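Local coordinates for SIRV1 hypothetical protein ORF119 (Sulfolobus islandicus rudivirus 1 variant xx, PDB 2X3G) that is of unknown function but belongs to the 117-like family of viral proteins and may be linked to the host membrane, at residues 14-19 with 95-100. Sequence-based numbering, arbitrary orientation.
Sequences IYTYFI and VPKSIS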
loop_
_atom_site.group_PDB
_atom_site.type_symbol
_atom_site.label_atom_id
_atom_site.label_comp_id
_atom_site.label_asym_id
_atom_site.label_seq_id
_atom_site.Cartn_x
_atom_site.Cartn_y
_atom_site.Cartn_z
ATOM N N ILE A 14 -24.458 12.368 -8.050
ATOM C CA ILE A 14 -25.224 11.621 -9.041
ATOM C C ILE A 14 -24.345 10.556 -9.680
ATOM O O ILE A 14 -24.743 9.395 -9.784
ATOM C CB ILE A 14 -25.831 12.569 -10.108
ATOM C CG1 ILE A 14 -26.894 13.472 -9.471
ATOM C CG2 ILE A 14 -26.464 11.784 -11.234
ATOM C CD1 ILE A 14 -27.256 14.640 -10.343
ATOM N N TYR A 15 -23.117 10.939 -10.011
ATOM C CA TYR A 15 -22.208 10.074 -10.757
ATOM C C TYR A 15 -20.968 9.726 -9.953
ATOM O O TYR A 15 -20.310 10.607 -9.415
ATOM C CB TYR A 15 -21.786 10.741 -12.060
ATOM C CG TYR A 15 -22.960 11.207 -12.886
ATOM C CD1 TYR A 15 -23.746 10.283 -13.551
ATOM C CD2 TYR A 15 -23.308 12.568 -12.970
ATOM C CE1 TYR A 15 -24.862 10.691 -14.287
ATOM C CE2 TYR A 15 -24.402 12.979 -13.692
ATOM C CZ TYR A 15 -25.166 12.044 -14.365
ATOM O OH TYR A 15 -26.265 12.424 -15.098
ATOM N N THR A 16 -20.685 8.428 -9.871
ATOM C CA THR A 16 -19.443 7.905 -9.305
ATOM C C THR A 16 -18.753 7.123 -10.419
ATOM O O THR A 16 -19.231 6.058 -10.821
ATOM C CB THR A 16 -19.680 6.919 -8.157
ATOM O OG1 THR A 16 -20.392 7.548 -7.075
ATOM C CG2 THR A 16 -18.335 6.419 -7.652
ATOM N N TYR A 17 -17.653 7.671 -10.917
ATOM C CA TYR A 17 -16.892 7.039 -11.993
ATOM C C TYR A 17 -15.671 6.361 -11.401
ATOM O O TYR A 17 -14.921 6.989 -10.651
ATOM C CB TYR A 17 -16.432 8.080 -12.991
ATOM C CG TYR A 17 -17.530 8.747 -13.766
ATOM C CD1 TYR A 17 -18.116 8.111 -14.842
ATOM C CD2 TYR A 17 -17.992 10.017 -13.404
ATOM C CE1 TYR A 17 -19.114 8.718 -15.576
ATOM C CE2 TYR A 17 -19.005 10.643 -14.146
ATOM C CZ TYR A 17 -19.558 9.964 -15.231
ATOM O OH TYR A 17 -20.545 10.528 -15.979
ATOM N N PHE A 18 -15.490 5.087 -11.744
ATOM C CA PHE A 18 -14.332 4.290 -11.370
ATOM C C PHE A 18 -13.484 4.145 -12.619
ATOM O O PHE A 18 -13.890 3.490 -13.570
ATOM C CB PHE A 18 -14.777 2.926 -10.796
ATOM C CG PHE A 18 -13.657 1.967 -10.544
ATOM C CD1 PHE A 18 -12.493 2.390 -9.929
ATOM C CD2 PHE A 18 -13.773 0.640 -10.909
ATOM C CE1 PHE A 18 -11.445 1.516 -9.724
ATOM C CE2 PHE A 18 -12.747 -0.247 -10.688
ATOM C CZ PHE A 18 -11.573 0.189 -10.092
ATOM N N ILE A 19 -12.330 4.817 -12.608
ATOM C CA ILE A 19 -11.408 4.848 -13.717
ATOM C C ILE A 19 -10.119 4.102 -13.367
ATOM O O ILE A 19 -9.493 4.361 -12.345
ATOM C CB ILE A 19 -11.051 6.306 -14.040
ATOM C CG1 ILE A 19 -12.312 7.185 -14.084
ATOM C CG2 ILE A 19 -10.182 6.381 -15.322
ATOM C CD1 ILE A 19 -12.001 8.681 -14.203
ATOM N N VAL A 95 -20.190 3.447 -11.258
ATOM C CA VAL A 95 -20.434 2.519 -10.168
ATOM C C VAL A 95 -21.889 2.631 -9.736
ATOM O O VAL A 95 -22.304 3.697 -9.296
ATOM C CB VAL A 95 -19.542 2.827 -8.948
ATOM C CG1 VAL A 95 -19.830 1.798 -7.847
ATOM C CG2 VAL A 95 -18.062 2.801 -9.374
ATOM N N PRO A 96 -22.653 1.528 -9.817
ATOM C CA PRO A 96 -24.063 1.656 -9.399
ATOM C C PRO A 96 -24.218 2.038 -7.921
ATOM O O PRO A 96 -23.348 1.739 -7.081
ATOM C CB PRO A 96 -24.642 0.262 -9.666
ATOM C CG PRO A 96 -23.670 -0.377 -10.649
ATOM C CD PRO A 96 -22.334 0.154 -10.251
ATOM N N LYS A 97 -25.351 2.654 -7.608
ATOM C CA LYS A 97 -25.644 3.091 -6.242
ATOM C C LYS A 97 -26.044 1.948 -5.326
ATOM O O LYS A 97 -27.195 1.876 -4.844
ATOM C CB LYS A 97 -26.744 4.145 -6.255
ATOM C CG LYS A 97 -26.400 5.398 -7.102
ATOM C CD LYS A 97 -25.013 5.972 -6.750
ATOM C CE LYS A 97 -24.820 7.339 -7.464
ATOM N NZ LYS A 97 -23.447 7.893 -7.313
ATOM N N SER A 98 -25.099 1.042 -5.075
ATOM C CA SER A 98 -25.304 -0.050 -4.150
ATOM C C SER A 98 -24.097 -0.075 -3.231
ATOM O O SER A 98 -22.995 0.277 -3.662
ATOM C CB SER A 98 -25.514 -1.387 -4.877
ATOM O OG SER A 98 -24.380 -2.233 -4.847
ATOM N N ILE A 99 -24.334 -0.421 -1.965
ATOM C CA ILE A 99 -23.275 -0.450 -0.950
ATOM C C ILE A 99 -22.259 -1.507 -1.318
ATOM O O ILE A 99 -21.056 -1.272 -1.246
ATOM C CB ILE A 99 -23.811 -0.711 0.469
ATOM C CG1 ILE A 99 -24.673 0.466 0.935
ATOM C CG2 ILE A 99 -22.654 -0.939 1.459
ATOM C CD1 ILE A 99 -25.490 0.216 2.174
ATOM N N SER A 100 -22.755 -2.672 -1.724
ATOM C CA SER A 100 -21.892 -3.782 -2.113
ATOM C C SER A 100 -20.960 -3.412 -3.248
ATOM O O SER A 100 -19.786 -3.754 -3.210
ATOM C CB SER A 100 -22.721 -4.999 -2.514
ATOM O OG SER A 100 -21.868 -5.998 -3.040
HETATM O O HOH W 1 -22.858 6.318 -9.703
#
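T16 and V95 pair through one backbone hydrogen bond where 95-100 leaves the sheet: V95 N donates to T16 O at 2.8 Å with an N-H...O angle of 174°. It prolongs the antiparallel pairing of strands 15-22 and 89-94, continued on the other side by the backbone bonds of F18 with E93. In the same pair, the return bond is replaced by a water, which accepts from T16 N (3.0 Å) and donates to V95 O (2.7 Å), so both backbone groups are satisfied although the chains diverge. It also accepts from K97 NZ at 2.9 Å.

K97 reaches back over the strand start. The bend at chi2 (-50°) turns CD, and the extended end carries K97 NZ to 3.1 Å from T16 OG1, in a weak hydrogen bond; H10 O and Y13 O take further bonds from the amine. With chi1 at -60°, T16 OG1 lies beside its own backbone N, and is also hydrogen-bonded to H10 ND1. The T16 methyl meets V95 instead, CG2 to CB at 4.0 Å, while F18 CB packs on V95 CG2 at 3.6 Å beneath helix 99-109.

S98 then caps that helix through D101 N. An amine bonded to two carbonyls and a water, and weakly to the T16 hydroxyl, is consistent with a charged lysine, tying inner strand 15-22 to the loop before the helix beside the apolar contact of V95.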